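Long-range contact in mevalonate kinase, putative (Leishmania major, PDB 2HFS), which probably phosphorylates (R)-mevalonate with ATP to give (R)-5-phosphomevalonate, an early step of isoprenoid and sterol biosynthesis: residues Leu266-Gly280 with Leu283-Ala297. Residues are numbered along the deposited sequence; the frame is centred on the assembly and turned at random.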
# COMPACT_ATOMS: atom_id res chain seq x y z
N LEU A 266 13.48 9.70 -7.94
CA LEU A 266 12.14 10.20 -7.67
C LEU A 266 11.90 11.55 -8.33
O LEU A 266 10.85 11.79 -8.91
CB LEU A 266 11.87 10.25 -6.17
CG LEU A 266 11.63 8.89 -5.51
CD1 LEU A 266 11.62 9.05 -4.00
CD2 LEU A 266 10.33 8.25 -6.00
N GLU A 267 12.86 12.46 -8.21
CA GLU A 267 12.70 13.78 -8.81
C GLU A 267 12.50 13.68 -10.34
O GLU A 267 11.62 14.35 -10.91
CB GLU A 267 13.90 14.66 -8.46
CG GLU A 267 13.93 15.04 -6.99
CD GLU A 267 12.65 15.74 -6.53
OE1 GLU A 267 12.23 16.74 -7.17
OE2 GLU A 267 12.07 15.28 -5.52
N SER A 268 13.27 12.82 -10.99
CA SER A 268 13.17 12.63 -12.44
C SER A 268 11.77 12.17 -12.87
O SER A 268 11.15 12.73 -13.80
CB SER A 268 14.24 11.64 -12.92
OG SER A 268 14.06 11.33 -14.28
N ILE A 269 11.25 11.20 -12.14
CA ILE A 269 9.91 10.68 -12.36
C ILE A 269 8.84 11.77 -12.19
O ILE A 269 8.05 12.01 -13.11
CB ILE A 269 9.63 9.47 -11.42
CG1 ILE A 269 10.62 8.33 -11.70
CG2 ILE A 269 8.20 8.94 -11.57
CD1 ILE A 269 10.60 7.20 -10.63
N VAL A 270 8.84 12.45 -11.04
CA VAL A 270 7.80 13.45 -10.80
C VAL A 270 7.83 14.61 -11.83
O VAL A 270 6.78 15.07 -12.27
CB VAL A 270 7.70 13.94 -9.33
CG1 VAL A 270 7.43 12.76 -8.39
CG2 VAL A 270 8.91 14.75 -8.90
N GLN A 271 9.03 15.02 -12.23
CA GLN A 271 9.18 16.07 -13.25
C GLN A 271 8.54 15.61 -14.58
O GLN A 271 7.76 16.35 -15.20
CB GLN A 271 10.67 16.41 -13.42
CG GLN A 271 10.97 17.50 -14.48
CD GLN A 271 12.45 17.61 -14.82
OE1 GLN A 271 12.96 18.72 -15.02
NE2 GLN A 271 13.15 16.47 -14.88
N THR A 272 8.84 14.38 -15.00
CA THR A 272 8.26 13.88 -16.26
C THR A 272 6.74 13.70 -16.20
O THR A 272 6.05 13.99 -17.17
CB THR A 272 8.98 12.58 -16.71
OG1 THR A 272 10.32 12.92 -17.08
CG2 THR A 272 8.42 12.05 -18.04
N CYS A 273 6.22 13.24 -15.05
CA CYS A 273 4.78 13.13 -14.85
C CYS A 273 4.09 14.50 -15.01
O CYS A 273 3.09 14.62 -15.73
CB CYS A 273 4.45 12.50 -13.49
SG CYS A 273 4.90 10.74 -13.32
N ARG A 274 4.63 15.53 -14.35
CA ARG A 274 4.06 16.88 -14.46
C ARG A 274 4.11 17.42 -15.90
O ARG A 274 3.13 17.98 -16.38
CB ARG A 274 4.74 17.86 -13.51
CG ARG A 274 4.61 17.40 -12.06
CD ARG A 274 5.04 18.42 -11.04
NE ARG A 274 5.05 17.81 -9.73
CZ ARG A 274 6.08 17.80 -8.89
NH1 ARG A 274 7.25 18.38 -9.21
NH2 ARG A 274 5.95 17.21 -7.72
N THR A 275 5.26 17.24 -16.55
CA THR A 275 5.49 17.59 -17.94
C THR A 275 4.42 17.03 -18.88
O THR A 275 3.95 17.74 -19.78
CB THR A 275 6.90 17.11 -18.38
OG1 THR A 275 7.89 17.89 -17.69
CG2 THR A 275 7.14 17.42 -19.87
N TYR A 276 4.03 15.78 -18.65
CA TYR A 276 3.04 15.12 -19.48
C TYR A 276 1.60 15.28 -19.00
O TYR A 276 0.69 14.58 -19.45
CB TYR A 276 3.44 13.67 -19.76
CG TYR A 276 4.53 13.61 -20.79
CD1 TYR A 276 4.22 13.50 -22.15
CD2 TYR A 276 5.88 13.73 -20.42
CE1 TYR A 276 5.24 13.48 -23.13
CE2 TYR A 276 6.90 13.72 -21.38
CZ TYR A 276 6.57 13.59 -22.74
OH TYR A 276 7.58 13.58 -23.69
N GLY A 277 1.41 16.24 -18.10
CA GLY A 277 0.09 16.71 -17.73
C GLY A 277 -0.53 16.08 -16.50
O GLY A 277 -1.74 16.20 -16.30
N ALA A 278 0.27 15.42 -15.67
CA ALA A 278 -0.23 14.96 -14.38
C ALA A 278 -0.83 16.13 -13.63
O ALA A 278 -0.27 17.22 -13.63
CB ALA A 278 0.87 14.32 -13.55
N LEU A 279 -1.97 15.91 -12.97
CA LEU A 279 -2.58 16.92 -12.12
C LEU A 279 -1.71 17.15 -10.89
O LEU A 279 -1.64 18.26 -10.38
CB LEU A 279 -4.00 16.52 -11.70
CG LEU A 279 -5.05 16.25 -12.77
CD1 LEU A 279 -6.39 15.98 -12.10
CD2 LEU A 279 -5.12 17.43 -13.73
N GLY A 280 -1.06 16.09 -10.43
CA GLY A 280 -0.07 16.17 -9.35
C GLY A 280 0.78 14.92 -9.37
O GLY A 280 0.36 13.90 -9.92
N LEU A 283 6.48 11.53 -4.52
CA LEU A 283 6.91 10.26 -3.95
C LEU A 283 5.78 9.72 -3.08
O LEU A 283 4.97 10.49 -2.56
CB LEU A 283 8.17 10.42 -3.11
CG LEU A 283 8.21 11.23 -1.82
CD1 LEU A 283 7.71 10.50 -0.53
CD2 LEU A 283 9.69 11.64 -1.65
N SER A 284 5.73 8.41 -2.92
CA SER A 284 4.68 7.78 -2.10
C SER A 284 5.32 6.81 -1.13
O SER A 284 5.91 5.83 -1.56
CB SER A 284 3.68 7.04 -2.99
OG SER A 284 2.71 6.38 -2.19
N GLY A 285 5.20 7.09 0.16
CA GLY A 285 5.69 6.17 1.17
C GLY A 285 7.02 6.59 1.72
O GLY A 285 7.24 7.77 2.00
N THR A 286 7.93 5.62 1.87
CA THR A 286 9.20 5.84 2.57
C THR A 286 10.08 6.88 1.88
O THR A 286 10.75 7.66 2.55
CB THR A 286 9.96 4.50 2.71
OG1 THR A 286 9.21 3.63 3.56
CG2 THR A 286 11.32 4.67 3.42
N GLY A 287 10.06 6.89 0.55
CA GLY A 287 10.92 7.76 -0.23
C GLY A 287 12.32 7.19 -0.34
O GLY A 287 12.59 6.06 0.10
N ARG A 288 13.23 8.00 -0.91
CA ARG A 288 14.64 7.62 -1.13
C ARG A 288 14.72 6.33 -1.95
O ARG A 288 15.57 5.46 -1.70
CB ARG A 288 15.41 7.48 0.19
CG ARG A 288 15.34 8.70 1.12
CD ARG A 288 16.29 8.60 2.31
NE ARG A 288 16.45 9.86 3.02
CZ ARG A 288 16.94 9.97 4.26
NH1 ARG A 288 17.32 8.88 4.93
NH2 ARG A 288 17.06 11.16 4.84
N GLY A 289 13.80 6.19 -2.90
CA GLY A 289 13.61 4.93 -3.62
C GLY A 289 12.13 4.62 -3.65
O GLY A 289 11.28 5.51 -3.49
N GLY A 290 11.79 3.35 -3.82
CA GLY A 290 10.39 2.94 -3.76
C GLY A 290 9.59 3.50 -4.93
O GLY A 290 10.08 3.54 -6.06
N ILE A 291 8.38 3.98 -4.63
CA ILE A 291 7.42 4.39 -5.66
C ILE A 291 7.08 5.88 -5.60
O ILE A 291 7.22 6.54 -4.54
CB ILE A 291 6.07 3.57 -5.58
CG1 ILE A 291 5.42 3.64 -4.17
CG2 ILE A 291 6.28 2.12 -6.03
CD1 ILE A 291 3.87 3.49 -4.20
N ALA A 292 6.64 6.38 -6.75
CA ALA A 292 5.98 7.67 -6.87
C ALA A 292 4.60 7.42 -7.42
O ALA A 292 4.32 6.37 -8.00
CB ALA A 292 6.75 8.61 -7.79
N VAL A 293 3.72 8.41 -7.22
CA VAL A 293 2.35 8.34 -7.69
C VAL A 293 1.99 9.63 -8.42
O VAL A 293 2.35 10.72 -7.98
CB VAL A 293 1.36 8.07 -6.52
CG1 VAL A 293 1.47 9.14 -5.40
CG2 VAL A 293 -0.03 7.99 -7.03
N ALA A 294 1.32 9.50 -9.56
CA ALA A 294 0.85 10.66 -10.32
C ALA A 294 -0.67 10.56 -10.43
O ALA A 294 -1.21 9.45 -10.56
CB ALA A 294 1.49 10.69 -11.70
N LEU A 295 -1.35 11.71 -10.38
CA LEU A 295 -2.80 11.75 -10.61
C LEU A 295 -3.10 12.25 -12.02
O LEU A 295 -2.63 13.31 -12.42
CB LEU A 295 -3.50 12.64 -9.59
CG LEU A 295 -5.02 12.83 -9.71
CD1 LEU A 295 -5.81 11.54 -9.37
CD2 LEU A 295 -5.46 13.97 -8.83
N ALA A 296 -3.89 11.48 -12.76
CA ALA A 296 -4.28 11.85 -14.13
C ALA A 296 -5.73 12.34 -14.11
O ALA A 296 -6.50 11.96 -13.24
CB ALA A 296 -4.13 10.65 -15.07
N ALA A 297 -6.09 13.17 -15.09
CA ALA A 297 -7.44 13.75 -15.12
C ALA A 297 -8.46 12.78 -15.70
O ALA A 297 -9.67 12.92 -15.47
CB ALA A 297 -7.46 15.06 -15.91
O HOH W 1 -4.11 14.74 -16.25
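Leu266 reaches from the helix into the loop joining strands 280-284 and 291-296, and its atoms divide the work. CB points toward 283-297, and contact begins at CG, which, turned away from the carbonyl carbon and beside the backbone N (chi1 -74°), comes 4.0 Å from Gly289 O. Both methyls gather round that same oxygen: CD1 lies 3.6 Å from it and equally near Arg288 N, and also meets Leu283 CB, while CD2 touches Gly289 O and Ile291 O, each at 3.8 Å, and then Ala292 CB. That alanine methyl is shared: Ile269 CG2 and Val270 CG1 also touch it. One turn further on, Cys273 SG packs on Ala294 CB at 3.8 Å; Ala292 and Ala294, alternate residues of the strand, point toward the helix. The axes of helix 266-275 and strand 291-296 run nearly parallel (11°), 9.0 Å apart at closest approach, evidence of a helix laid along one face of the four-stranded antiparallel sheet in the C-terminal half of this GHMP kinase; Cys273 also touches Leu309 of helix 299-312. A Schellman motif with Gly277 at C-prime ends the helix, as bonds from Ala278 N to Cys273 O and Gly277 N to Arg274 O establish, and the chain turns back to the strand. There, Leu279 N donates to Leu295 O (2.7 Å), almost in line with the carbonyl, and Leu295 N returns a bond straighter at the hydrogen to Gly280 O (2.8 Å, 167°). Leu279 CD1 sits against Leu295 CD2, the two side chains slanting across one another, and Leu279 CD2 meets Ala297 CB. A water accepts from Ala297 N and donates to Gly277 O, bridging the helix-ending turn to Ala297.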